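Local coordinates for protein chinitase A (Streptomyces coelicolor, PDB 3EBV) that probably hydrolyses internal bonds of chitin through this glycoside hydrolase family 18 domain, one piece of a longer, probably secreted protein, at residues D171-V176 / P216-L221; L146-Q151 / G160-T165; I153-T158 / C207-G212; H5-Y10 / S28-I33. All coordinates share one frame; numbering follows the deposited sequence.

Overall arrangement
The four contacts sample the strand barrel and outer helices of this family 18 TIM-barrel domain. Contact 4 comes first in the chain, pairing strands 6-12 and 32-40. Contact 2 follows with strand 145-148 and its helix 161-168, and contact 1 joins the next strand, 175-179, to strand 219-224. Contact 3 interlaces with both, tying the loop after strand 145-148 to helix 199-210. Contacts 1, 2 and 3 touch one another, their centres about 10 to 12 Å apart. Contact 4 lies about 19 Å from contact 2, centre to centre, across the chain's centre, yet Y10 still meets A149 through the barrel interior. One curled sheet thus unites contacts 1, 2 and 4, while contact 3 joins loop to helix outside it.

Contact 1 (D171-V176 / P216-L221); sequences DILTVV and PSQVGL
Neighbouring parallel strands of the TIM barrel, 175-179 and 219-224, pair here, and the join is tight along one part and watery along another. In the tight part V176 N donates to Q218 O over 2.7 Å in a nearly straight bond, and V176 O accepts from G220 N at 2.9 Å. V176 thus grips the residues on either side of V219, its bridge partner. V175 CG2, anti to its own backbone N, fits 3.6 Å from G220 N, where no side chain intervenes.

Q218 extends the grip backwards. Its CG stands anti to the carbonyl carbon (chi1 -67°) and the chain runs on extended (chi2 173°), crossing L173 obliquely. NE2 reaches L173 O at 3.0 Å with an N-H...O angle of 170°; the acceptor lies in the amide plane, although NE2 itself sits above the carbonyl plane of L173. With K170 O also bonded to NE2 and A215 N to OE1, the buried amide is satisfied at both ends and its rotation fixed.

The looser side belongs to T174 and S217, both partly exposed. Their carbonyl oxygens, T174 O and S217 O, stand 3.2 Å apart as two acceptors. A water donates to T174 O at 2.8 Å and also bonds S217 OG, while R266 binds S217 O, and T174 O weakly, probably easing the repulsion.

Strand 145-148 flanks 175-179 on its other edge, taking T174 OG1 at L146 N, and helix 199-210 lies over V176 and V219 through Q209.

Contact 2 (L146-Q151 / G160-T165); sequences LTMAPQ and GGYFQT
Within the beta-alpha-beta unit made of strand 145-148, helix 161-168 and strand 175-179, a classic building block of the TIM barrel, the first strand and its helix meet through a tyrosine that takes a proline over one ring face and a selenomethionine obliquely. Y162 points from the first turn of the helix toward the strand end, its ring turned across the side chain (chi2 86°). P150 lies over one face of that ring in a CH-pi contact: CB is 4.0 Å from the centroid of the Y162 ring and only 25° off the normal, and P150 CA also stands above the ring centre. The two groups cross obliquely, so the pyrrolidine meets the ring with its CA-CB side.

M148, a selenomethionine, comes at the same ring from a different direction. Its CG is anti to the carbonyl carbon and chi2 is extended, but the chain bends at chi3 (91°), which carries CE to 3.6 Å from Y162 CD2. The same methyl lies 3.8 Å from T165 CG2, the two side chains crossing at about a right angle, so CE touches both Y162 and T165, three residues apart on the helix.

The phenol is held at its far end as well, Y162 OH being bonded to L120 O at the end of strand 115-120. The signature D-x-x-D-x-D-x-E of family 18 runs through that strand, and T147 OG1 bonds D117 OD1 there.

T165 keeps its methyl facing M148 because OG1 turns back along the helix to G161 O, 2.8 Å away, an oxygen that T165 N also binds.

Contact 3 (I153-T158 / C207-G212); sequences IDMQST and CIQLEG
Van der Waals contact and a single bridging water, rather than any direct polar bond, join the loop 153-158 to the last turn of helix 199-210. The van der Waals contacts come first. I208 directs its two branches at the loop backbone and at Q156: CG2, anti to the backbone N, lies 3.6 Å from M155 O, while CD1, on the branch extended at chi2 (169°), reaches the end of the Q156 side chain, which is bent back at chi2 (-74°). M155, a selenomethionine, is bent at both chi2 and chi3, which sets CE against the aliphatic part of Q209, 3.7 Å from CG. The two chains cross at about a right angle. Farther along, T158 CG2 touches G212 O at 3.5 Å, the methyl sitting where G212 has no side chain to oppose it.

The polar link is one water. It is bonded to M155 O at 2.9 Å and accepts from Q209 NE2 at 3.1 Å, so the loop carbonyl and the buried amide are tied although they do not meet.

Backbone bonds run within the helical segment: E211 N donates to C207 O, and G212 N to Q209 O at 3.1 Å. A covalent tie also holds this part of the chain, the disulfide between C207 and C189.

Around it, M155 sinks between P150, V176 and M178 on the barrel side and Y162 and F163 of helix 161-168; Q209 shares V176 and M178, and strand 186-187 borders Q156.

Contact 4 (H5-Y10 / S28-I33); sequences HAVTGY and SAYDII. With SO4 (sulfate ion), chain B.
D31 sets CG anti to its carbonyl carbon (chi1 -57°) and Y30 does the same (chi1 -66°), and these torsions bring a carboxylate and a ring against strand 6-12, where it pairs with strand 32-40 in the TIM barrel. D31 OD2 takes the N-H of V7 at 2.9 Å through its anti lone pair. In return V7 O accepts two amides in its carbonyl plane, D31 N at 2.9 Å and I32 N at 3.2 Å, so the carboxylate serves V7 N while one carbonyl takes both amides. G9 N then meets I32 O at 2.9 Å, nearly along the C=O axis. H292 NE2 also binds the D31 carboxylate, which would favour its charged form.

Y30 crosses V7 obliquely, CD1 lying 3.8 Å from V7 CG1. The same CD1 presses to 3.5 Å from G9 N, fitting where G9 has no side chain, and the Y30 OH bonds D276. On the sheet face with T8 and I32, T8 OG1 rests 3.7 Å from I32 CB.

At the surface end, S28 OG donates to O4 of a sulfate ion, probably from the crystallisation liquor, across 2.7 Å.

Contact 1 (D171-V176 / P216-L221)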
loop_
_atom_site.group_PDB
_atom_site.type_symbol
_atom_site.label_atom_id
_atom_site.label_comp_id
_atom_site.label_asym_id
_atom_site.label_seq_id
_atom_site.Cartn_x
_atom_site.Cartn_y
_atom_site.Cartn_z
ATOM N N ASP A 171 13.017 1.119 10.996
ATOM C CA ASP A 171 14.188 0.402 10.458
ATOM C C ASP A 171 13.837 -0.877 9.667
ATOM O O ASP A 171 14.724 -1.421 8.989
ATOM C CB ASP A 171 15.102 0.028 11.621
ATOM C CG ASP A 171 14.345 -0.728 12.686
ATOM O OD1 ASP A 171 13.503 -0.111 13.368
ATOM O OD2 ASP A 171 14.543 -1.927 12.825
ATOM N N ILE A 172 12.573 -1.323 9.711
ATOM C CA ILE A 172 12.149 -2.497 8.922
ATOM C C ILE A 172 11.015 -2.170 7.933
ATOM O O ILE A 172 10.501 -3.061 7.241
ATOM C CB ILE A 172 11.704 -3.694 9.807
ATOM C CG1 ILE A 172 10.613 -3.313 10.792
ATOM C CG2 ILE A 172 12.941 -4.281 10.538
ATOM C CD1 ILE A 172 9.937 -4.545 11.459
ATOM N N LEU A 173 10.632 -0.884 7.872
ATOM C CA LEU A 173 9.511 -0.426 7.059
ATOM C C LEU A 173 9.973 -0.111 5.633
ATOM O O LEU A 173 10.928 0.683 5.430
ATOM C CB LEU A 173 8.954 0.831 7.701
ATOM C CG LEU A 173 7.889 1.583 6.930
ATOM C CD1 LEU A 173 6.554 0.800 6.849
ATOM C CD2 LEU A 173 7.668 2.926 7.702
ATOM N N THR A 174 9.287 -0.689 4.636
ATOM C CA THR A 174 9.584 -0.374 3.237
ATOM C C THR A 174 8.929 0.960 2.819
ATOM O O THR A 174 9.640 1.929 2.499
ATOM C CB THR A 174 9.121 -1.502 2.298
ATOM O OG1 THR A 174 9.669 -2.755 2.803
ATOM C CG2 THR A 174 9.604 -1.246 0.886
ATOM N N VAL A 175 7.585 1.002 2.869
ATOM C CA VAL A 175 6.901 2.230 2.443
ATOM C C VAL A 175 5.513 2.295 3.022
ATOM O O VAL A 175 4.818 1.275 3.173
ATOM C CB VAL A 175 6.871 2.349 0.888
ATOM C CG1 VAL A 175 6.185 1.138 0.225
ATOM C CG2 VAL A 175 6.219 3.634 0.430
ATOM N N VAL A 176 5.131 3.537 3.366
ATOM C CA VAL A 176 3.751 3.871 3.744
ATOM C C VAL A 176 3.087 4.408 2.496
ATOM O O VAL A 176 3.363 5.536 2.070
ATOM C CB VAL A 176 3.672 4.916 4.871
ATOM C CG1 VAL A 176 2.226 5.233 5.206
ATOM C CG2 VAL A 176 4.356 4.355 6.148
ATOM N N PRO A 216 12.194 9.726 2.931
ATOM C CA PRO A 216 11.478 9.870 1.655
ATOM C C PRO A 216 11.200 8.517 1.008
ATOM O O PRO A 216 10.138 8.339 0.398
ATOM C CB PRO A 216 12.419 10.749 0.816
ATOM C CG PRO A 216 13.108 11.603 1.875
ATOM C CD PRO A 216 13.377 10.621 2.996
ATOM N N SER A 217 12.128 7.556 1.125
ATOM C CA SER A 217 11.899 6.250 0.534
ATOM C C SER A 217 10.765 5.502 1.209
ATOM O O SER A 217 10.369 4.424 0.707
ATOM C CB SER A 217 13.145 5.357 0.636
ATOM O OG SER A 217 13.477 5.169 1.982
ATOM N N GLN A 218 10.256 6.038 2.323
ATOM C CA GLN A 218 9.183 5.364 3.060
ATOM C C GLN A 218 7.806 6.022 2.816
ATOM O O GLN A 218 6.851 5.670 3.502
ATOM C CB GLN A 218 9.480 5.342 4.568
ATOM C CG GLN A 218 10.686 4.449 4.833
ATOM C CD GLN A 218 11.145 4.499 6.259
ATOM O OE1 GLN A 218 11.265 5.565 6.880
ATOM N NE2 GLN A 218 11.466 3.314 6.790
ATOM N N VAL A 219 7.729 6.929 1.835
ATOM C CA VAL A 219 6.461 7.645 1.561
ATOM C C VAL A 219 6.040 7.424 0.108
ATOM O O VAL A 219 6.828 7.665 -0.816
ATOM C CB VAL A 219 6.633 9.155 1.830
ATOM C CG1 VAL A 219 5.345 9.941 1.473
ATOM C CG2 VAL A 219 6.980 9.398 3.320
ATOM N N GLY A 220 4.820 6.878 -0.060
ATOM C CA GLY A 220 4.267 6.604 -1.411
ATOM C C GLY A 220 2.882 7.251 -1.523
ATOM O O GLY A 220 2.135 7.313 -0.537
ATOM N N LEU A 221 2.554 7.700 -2.747
ATOM C CA LEU A 221 1.258 8.371 -2.984
ATOM C C LEU A 221 0.254 7.329 -3.515
ATOM O O LEU A 221 0.374 6.913 -4.674
ATOM C CB LEU A 221 1.408 9.533 -4.010
ATOM C CG LEU A 221 2.495 10.562 -3.631
ATOM C CD1 LEU A 221 2.407 11.627 -4.685
ATOM C CD2 LEU A 221 2.229 11.200 -2.289
HETATM O O HOH W 1 12.435 2.401 2.747
#

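Contact 2 (L146-Q151 / G160-T165)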
loop_
_atom_site.group_PDB
_atom_site.type_symbol
_atom_site.label_atom_id
_atom_site.label_comp_id
_atom_site.label_asym_id
_atom_site.label_seq_id
_atom_site.Cartn_x
_atom_site.Cartn_y
_atom_site.Cartn_z
ATOM N N LEU A 146 7.745 -4.673 3.983
ATOM C CA LEU A 146 6.708 -4.294 4.945
ATOM C C LEU A 146 6.128 -2.968 4.441
ATOM O O LEU A 146 6.848 -1.947 4.393
ATOM C CB LEU A 146 7.290 -4.104 6.365
ATOM C CG LEU A 146 6.301 -3.479 7.376
ATOM C CD1 LEU A 146 5.005 -4.268 7.556
ATOM C CD2 LEU A 146 7.095 -3.342 8.713
ATOM N N THR A 147 4.856 -3.006 4.053
ATOM C CA THR A 147 4.191 -1.760 3.642
ATOM C C THR A 147 2.979 -1.528 4.532
ATOM O O THR A 147 2.494 -2.439 5.195
ATOM C CB THR A 147 3.761 -1.824 2.124
ATOM O OG1 THR A 147 2.722 -2.802 1.947
ATOM C CG2 THR A 147 4.935 -2.194 1.224
HETATM N N MSE A 148 2.442 -0.295 4.513
HETATM C CA MSE A 148 1.223 0.029 5.252
HETATM C C MSE A 148 0.411 0.949 4.372
HETATM O O MSE A 148 1.011 1.748 3.630
HETATM C CB MSE A 148 1.539 0.749 6.562
HETATM C CG MSE A 148 2.564 -0.039 7.422
HETATM SE SE MSE A 148 2.887 0.900 9.130
HETATM C CE MSE A 148 1.505 -0.002 10.181
ATOM N N ALA A 149 -0.910 0.828 4.478
ATOM C CA ALA A 149 -1.829 1.635 3.652
ATOM C C ALA A 149 -2.852 2.333 4.568
ATOM O O ALA A 149 -4.062 2.084 4.521
ATOM C CB ALA A 149 -2.547 0.747 2.608
ATOM N N PRO A 150 -2.366 3.258 5.414
ATOM C CA PRO A 150 -3.290 4.019 6.271
ATOM C C PRO A 150 -4.293 4.830 5.454
ATOM O O PRO A 150 -4.016 5.163 4.296
ATOM C CB PRO A 150 -2.355 5.032 6.975
ATOM C CG PRO A 150 -1.109 5.112 6.083
ATOM C CD PRO A 150 -0.952 3.705 5.525
ATOM N N GLN A 151 -5.424 5.133 6.092
ATOM C CA GLN A 151 -6.324 6.171 5.595
ATOM C C GLN A 151 -5.795 7.534 6.046
ATOM O O GLN A 151 -4.915 7.646 6.931
ATOM C CB GLN A 151 -7.730 5.906 6.129
ATOM C CG GLN A 151 -8.332 4.655 5.500
ATOM C CD GLN A 151 -9.707 4.401 6.043
ATOM O OE1 GLN A 151 -10.698 4.898 5.497
ATOM N NE2 GLN A 151 -9.783 3.674 7.154
ATOM N N GLY A 160 -0.997 9.549 15.250
ATOM C CA GLY A 160 -1.947 8.581 14.677
ATOM C C GLY A 160 -1.439 7.166 14.936
ATOM O O GLY A 160 -0.231 6.957 14.961
ATOM N N GLY A 161 -2.344 6.201 15.073
ATOM C CA GLY A 161 -1.914 4.815 15.371
ATOM C C GLY A 161 -1.002 4.244 14.303
ATOM O O GLY A 161 0.060 3.675 14.617
ATOM N N TYR A 162 -1.380 4.372 13.023
ATOM C CA TYR A 162 -0.469 3.982 11.947
ATOM C C TYR A 162 0.871 4.734 11.993
ATOM O O TYR A 162 1.928 4.162 11.768
ATOM C CB TYR A 162 -1.115 4.192 10.554
ATOM C CG TYR A 162 -1.899 3.018 10.029
ATOM C CD1 TYR A 162 -3.238 2.846 10.368
ATOM C CD2 TYR A 162 -1.285 2.117 9.168
ATOM C CE1 TYR A 162 -3.989 1.730 9.857
ATOM C CE2 TYR A 162 -2.011 1.031 8.620
ATOM C CZ TYR A 162 -3.354 0.860 8.993
ATOM O OH TYR A 162 -3.993 -0.252 8.458
ATOM N N PHE A 163 0.826 6.051 12.260
ATOM C CA PHE A 163 2.021 6.849 12.198
ATOM C C PHE A 163 2.979 6.401 13.329
ATOM O O PHE A 163 4.174 6.207 13.076
ATOM C CB PHE A 163 1.662 8.353 12.279
ATOM C CG PHE A 163 2.655 9.265 11.595
ATOM C CD1 PHE A 163 2.193 10.408 10.891
ATOM C CD2 PHE A 163 4.022 9.016 11.620
ATOM C CE1 PHE A 163 3.140 11.288 10.258
ATOM C CE2 PHE A 163 4.972 9.891 10.986
ATOM C CZ PHE A 163 4.487 11.037 10.311
ATOM N N GLN A 164 2.430 6.224 14.534
ATOM C CA GLN A 164 3.269 5.802 15.677
ATOM C C GLN A 164 3.902 4.442 15.379
ATOM O O GLN A 164 5.076 4.235 15.634
ATOM C CB GLN A 164 2.435 5.690 16.935
ATOM C CG GLN A 164 3.284 5.420 18.184
ATOM C CD GLN A 164 4.324 6.469 18.428
ATOM O OE1 GLN A 164 5.553 6.242 18.203
ATOM N NE2 GLN A 164 3.859 7.653 18.869
ATOM N N THR A 165 3.098 3.538 14.797
ATOM C CA THR A 165 3.597 2.198 14.458
ATOM C C THR A 165 4.705 2.295 13.441
ATOM O O THR A 165 5.787 1.704 13.577
ATOM C CB THR A 165 2.471 1.275 13.974
ATOM O OG1 THR A 165 1.437 1.233 14.962
ATOM C CG2 THR A 165 2.994 -0.178 13.704
#

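Contact 3 (I153-T158 / C207-G212)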
loop_
_atom_site.group_PDB
_atom_site.type_symbol
_atom_site.label_atom_id
_atom_site.label_comp_id
_atom_site.label_asym_id
_atom_site.label_seq_id
_atom_site.Cartn_x
_atom_site.Cartn_y
_atom_site.Cartn_z
ATOM N N ILE A 153 -6.964 9.837 7.874
ATOM C CA ILE A 153 -7.166 10.119 9.310
ATOM C C ILE A 153 -6.100 9.473 10.200
ATOM O O ILE A 153 -5.926 9.879 11.378
ATOM C CB ILE A 153 -8.541 9.637 9.814
ATOM C CG1 ILE A 153 -8.734 8.130 9.557
ATOM C CG2 ILE A 153 -9.624 10.482 9.173
ATOM C CD1 ILE A 153 -10.039 7.568 10.119
ATOM N N ASP A 154 -5.367 8.502 9.644
ATOM C CA ASP A 154 -4.375 7.758 10.428
ATOM C C ASP A 154 -2.979 8.389 10.415
ATOM O O ASP A 154 -2.093 7.915 11.152
ATOM C CB ASP A 154 -4.274 6.338 9.884
ATOM C CG ASP A 154 -5.580 5.561 10.003
ATOM O OD1 ASP A 154 -6.173 5.577 11.100
ATOM O OD2 ASP A 154 -5.997 4.949 9.000
HETATM N N MSE A 155 -2.762 9.414 9.578
HETATM C CA MSE A 155 -1.433 10.028 9.452
HETATM C C MSE A 155 -1.513 11.562 9.515
HETATM O O MSE A 155 -0.651 12.251 8.954
HETATM C CB MSE A 155 -0.767 9.635 8.126
HETATM C CG MSE A 155 -0.706 8.123 7.819
HETATM SE SE MSE A 155 0.601 7.180 8.967
HETATM C CE MSE A 155 2.204 7.824 8.160
ATOM N N GLN A 156 -2.487 12.081 10.245
ATOM C CA GLN A 156 -2.640 13.533 10.401
ATOM C C GLN A 156 -1.624 14.123 11.374
ATOM O O GLN A 156 -1.339 15.307 11.330
ATOM C CB GLN A 156 -4.069 13.854 10.827
ATOM C CG GLN A 156 -5.037 13.887 9.621
ATOM C CD GLN A 156 -4.853 15.157 8.770
ATOM O OE1 GLN A 156 -4.122 15.161 7.741
ATOM N NE2 GLN A 156 -5.541 16.193 9.158
ATOM N N SER A 157 -1.059 13.271 12.224
ATOM C CA SER A 157 0.074 13.671 13.059
ATOM C C SER A 157 0.822 12.404 13.437
ATOM O O SER A 157 0.346 11.271 13.207
ATOM C CB SER A 157 -0.385 14.368 14.348
ATOM O OG SER A 157 -0.966 13.472 15.272
ATOM N N THR A 158 1.975 12.602 14.065
ATOM C CA THR A 158 2.817 11.489 14.496
ATOM C C THR A 158 2.158 10.694 15.602
ATOM O O THR A 158 2.621 9.614 15.912
ATOM C CB THR A 158 4.197 11.956 14.959
ATOM O OG1 THR A 158 4.018 12.853 16.056
ATOM C CG2 THR A 158 4.958 12.656 13.838
ATOM N N CYS A 207 3.682 15.792 2.955
ATOM C CA CYS A 207 4.610 16.618 3.752
ATOM C C CYS A 207 4.557 16.272 5.252
ATOM O O CYS A 207 5.578 16.333 5.950
ATOM C CB CYS A 207 4.183 18.087 3.516
ATOM S SG CYS A 207 5.062 19.314 4.493
ATOM N N ILE A 208 3.382 15.941 5.786
ATOM C CA ILE A 208 3.299 15.634 7.219
ATOM C C ILE A 208 4.202 14.410 7.506
ATOM O O ILE A 208 4.885 14.362 8.541
ATOM C CB ILE A 208 1.843 15.287 7.650
ATOM C CG1 ILE A 208 0.879 16.440 7.357
ATOM C CG2 ILE A 208 1.772 14.916 9.128
ATOM C CD1 ILE A 208 -0.575 16.032 7.523
ATOM N N GLN A 209 4.173 13.413 6.606
ATOM C CA GLN A 209 5.033 12.217 6.769
ATOM C C GLN A 209 6.512 12.562 6.593
ATOM O O GLN A 209 7.362 12.120 7.399
ATOM C CB GLN A 209 4.598 11.156 5.756
ATOM C CG GLN A 209 3.190 10.666 6.055
ATOM C CD GLN A 209 2.599 9.784 4.968
ATOM O OE1 GLN A 209 3.300 8.996 4.341
ATOM N NE2 GLN A 209 1.297 9.936 4.756
ATOM N N LEU A 210 6.818 13.332 5.547
ATOM C CA LEU A 210 8.209 13.681 5.202
ATOM C C LEU A 210 8.869 14.573 6.251
ATOM O O LEU A 210 10.104 14.526 6.386
ATOM C CB LEU A 210 8.299 14.311 3.811
ATOM C CG LEU A 210 7.824 13.411 2.652
ATOM C CD1 LEU A 210 7.400 14.241 1.436
ATOM C CD2 LEU A 210 8.964 12.408 2.312
ATOM N N GLU A 211 8.072 15.389 6.926
ATOM C CA GLU A 211 8.576 16.251 8.009
ATOM C C GLU A 211 8.421 15.594 9.376
ATOM O O GLU A 211 8.868 16.176 10.385
ATOM C CB GLU A 211 7.859 17.634 7.989
ATOM C CG GLU A 211 8.102 18.410 6.703
ATOM C CD GLU A 211 7.502 19.829 6.744
ATOM O OE1 GLU A 211 6.640 20.111 7.632
ATOM O OE2 GLU A 211 7.905 20.637 5.857
ATOM N N GLY A 212 7.791 14.407 9.450
ATOM C CA GLY A 212 7.429 13.835 10.723
ATOM C C GLY A 212 8.211 12.584 11.111
ATOM O O GLY A 212 7.774 11.848 11.983
HETATM O O HOH W 2 -0.166 12.311 6.115
#

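Contact 4 (H5-Y10 / S28-I33)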
loop_
_atom_site.group_PDB
_atom_site.type_symbol
_atom_site.label_atom_id
_atom_site.label_comp_id
_atom_site.label_asym_id
_atom_site.label_seq_id
_atom_site.Cartn_x
_atom_site.Cartn_y
_atom_site.Cartn_z
ATOM N N HIS A 5 12.625 3.282 -6.851
ATOM C CA HIS A 5 11.404 4.039 -7.138
ATOM C C HIS A 5 10.367 3.076 -7.638
ATOM O O HIS A 5 10.497 2.499 -8.726
ATOM C CB HIS A 5 11.604 5.165 -8.121
ATOM C CG HIS A 5 12.266 6.366 -7.512
ATOM N ND1 HIS A 5 13.524 6.789 -7.876
ATOM C CD2 HIS A 5 11.852 7.206 -6.526
ATOM C CE1 HIS A 5 13.848 7.859 -7.168
ATOM N NE2 HIS A 5 12.842 8.143 -6.350
ATOM N N ALA A 6 9.329 2.940 -6.837
ATOM C CA ALA A 6 8.394 1.819 -6.942
ATOM C C ALA A 6 6.976 2.294 -7.186
ATOM O O ALA A 6 6.529 3.350 -6.694
ATOM C CB ALA A 6 8.406 1.017 -5.665
ATOM N N VAL A 7 6.236 1.428 -7.898
ATOM C CA VAL A 7 4.777 1.539 -8.005
ATOM C C VAL A 7 4.221 0.293 -7.338
ATOM O O VAL A 7 4.614 -0.842 -7.716
ATOM C CB VAL A 7 4.287 1.599 -9.474
ATOM C CG1 VAL A 7 2.750 1.696 -9.492
ATOM C CG2 VAL A 7 4.891 2.829 -10.185
ATOM N N THR A 8 3.354 0.472 -6.339
ATOM C CA THR A 8 2.660 -0.669 -5.681
ATOM C C THR A 8 1.271 -0.766 -6.274
ATOM O O THR A 8 0.592 0.257 -6.458
ATOM C CB THR A 8 2.544 -0.431 -4.148
ATOM O OG1 THR A 8 3.854 -0.315 -3.580
ATOM C CG2 THR A 8 1.795 -1.540 -3.429
ATOM N N GLY A 9 0.836 -1.986 -6.587
ATOM C CA GLY A 9 -0.561 -2.176 -7.033
ATOM C C GLY A 9 -1.248 -3.279 -6.285
ATOM O O GLY A 9 -0.618 -4.303 -5.994
ATOM N N TYR A 10 -2.503 -3.047 -5.918
ATOM C CA TYR A 10 -3.309 -4.098 -5.258
ATOM C C TYR A 10 -3.937 -5.007 -6.291
ATOM O O TYR A 10 -4.635 -4.505 -7.168
ATOM C CB TYR A 10 -4.398 -3.473 -4.388
ATOM C CG TYR A 10 -3.826 -2.917 -3.104
ATOM C CD1 TYR A 10 -3.860 -3.684 -1.938
ATOM C CD2 TYR A 10 -3.210 -1.651 -3.063
ATOM C CE1 TYR A 10 -3.298 -3.214 -0.728
ATOM C CE2 TYR A 10 -2.649 -1.187 -1.857
ATOM C CZ TYR A 10 -2.697 -1.968 -0.721
ATOM O OH TYR A 10 -2.125 -1.488 0.435
ATOM N N SER A 28 3.724 -4.847 -16.134
ATOM C CA SER A 28 5.122 -4.818 -15.708
ATOM C C SER A 28 5.481 -3.591 -14.859
ATOM O O SER A 28 6.448 -3.662 -14.083
ATOM C CB SER A 28 6.049 -4.883 -16.925
ATOM O OG SER A 28 5.758 -3.858 -17.815
ATOM N N ALA A 29 4.697 -2.521 -14.985
ATOM C CA ALA A 29 4.948 -1.286 -14.216
ATOM C C ALA A 29 4.927 -1.507 -12.717
ATOM O O ALA A 29 5.534 -0.727 -11.964
ATOM C CB ALA A 29 3.915 -0.239 -14.574
ATOM N N TYR A 30 4.206 -2.537 -12.250
ATOM C CA TYR A 30 4.064 -2.745 -10.825
ATOM C C TYR A 30 5.266 -3.457 -10.243
ATOM O O TYR A 30 5.555 -4.610 -10.570
ATOM C CB TYR A 30 2.777 -3.512 -10.528
ATOM C CG TYR A 30 1.558 -2.713 -10.880
ATOM C CD1 TYR A 30 1.138 -1.665 -10.054
ATOM C CD2 TYR A 30 0.836 -2.966 -12.074
ATOM C CE1 TYR A 30 0.023 -0.905 -10.379
ATOM C CE2 TYR A 30 -0.305 -2.200 -12.398
ATOM C CZ TYR A 30 -0.712 -1.174 -11.539
ATOM O OH TYR A 30 -1.840 -0.384 -11.773
ATOM N N ASP A 31 5.955 -2.773 -9.335
ATOM C CA ASP A 31 7.150 -3.328 -8.694
ATOM C C ASP A 31 6.810 -4.125 -7.462
ATOM O O ASP A 31 7.541 -5.043 -7.094
ATOM C CB ASP A 31 8.069 -2.186 -8.275
ATOM C CG ASP A 31 8.433 -1.337 -9.428
ATOM O OD1 ASP A 31 9.180 -1.815 -10.326
ATOM O OD2 ASP A 31 8.002 -0.185 -9.498
ATOM N N ILE A 32 5.726 -3.748 -6.787
ATOM C CA ILE A 32 5.244 -4.441 -5.615
ATOM C C ILE A 32 3.784 -4.729 -5.885
ATOM O O ILE A 32 3.027 -3.818 -6.230
ATOM C CB ILE A 32 5.370 -3.602 -4.311
ATOM C CG1 ILE A 32 6.842 -3.229 -4.057
ATOM C CG2 ILE A 32 4.800 -4.376 -3.108
ATOM C CD1 ILE A 32 7.012 -2.274 -2.843
ATOM N N ILE A 33 3.418 -6.004 -5.775
ATOM C CA ILE A 33 2.026 -6.439 -5.964
ATOM C C ILE A 33 1.505 -6.902 -4.620
ATOM O O ILE A 33 2.075 -7.834 -4.016
ATOM C CB ILE A 33 1.929 -7.582 -7.035
ATOM C CG1 ILE A 33 2.508 -7.117 -8.366
ATOM C CG2 ILE A 33 0.453 -8.071 -7.116
ATOM C CD1 ILE A 33 2.755 -8.290 -9.361
HETATM S S SO4 B . 5.244 -5.643 -21.111
HETATM O O1 SO4 B . 5.925 -6.884 -20.782
HETATM O O2 SO4 B . 5.324 -5.331 -22.544
HETATM O O3 SO4 B . 3.817 -5.815 -20.659
HETATM O O4 SO4 B . 5.893 -4.522 -20.425
#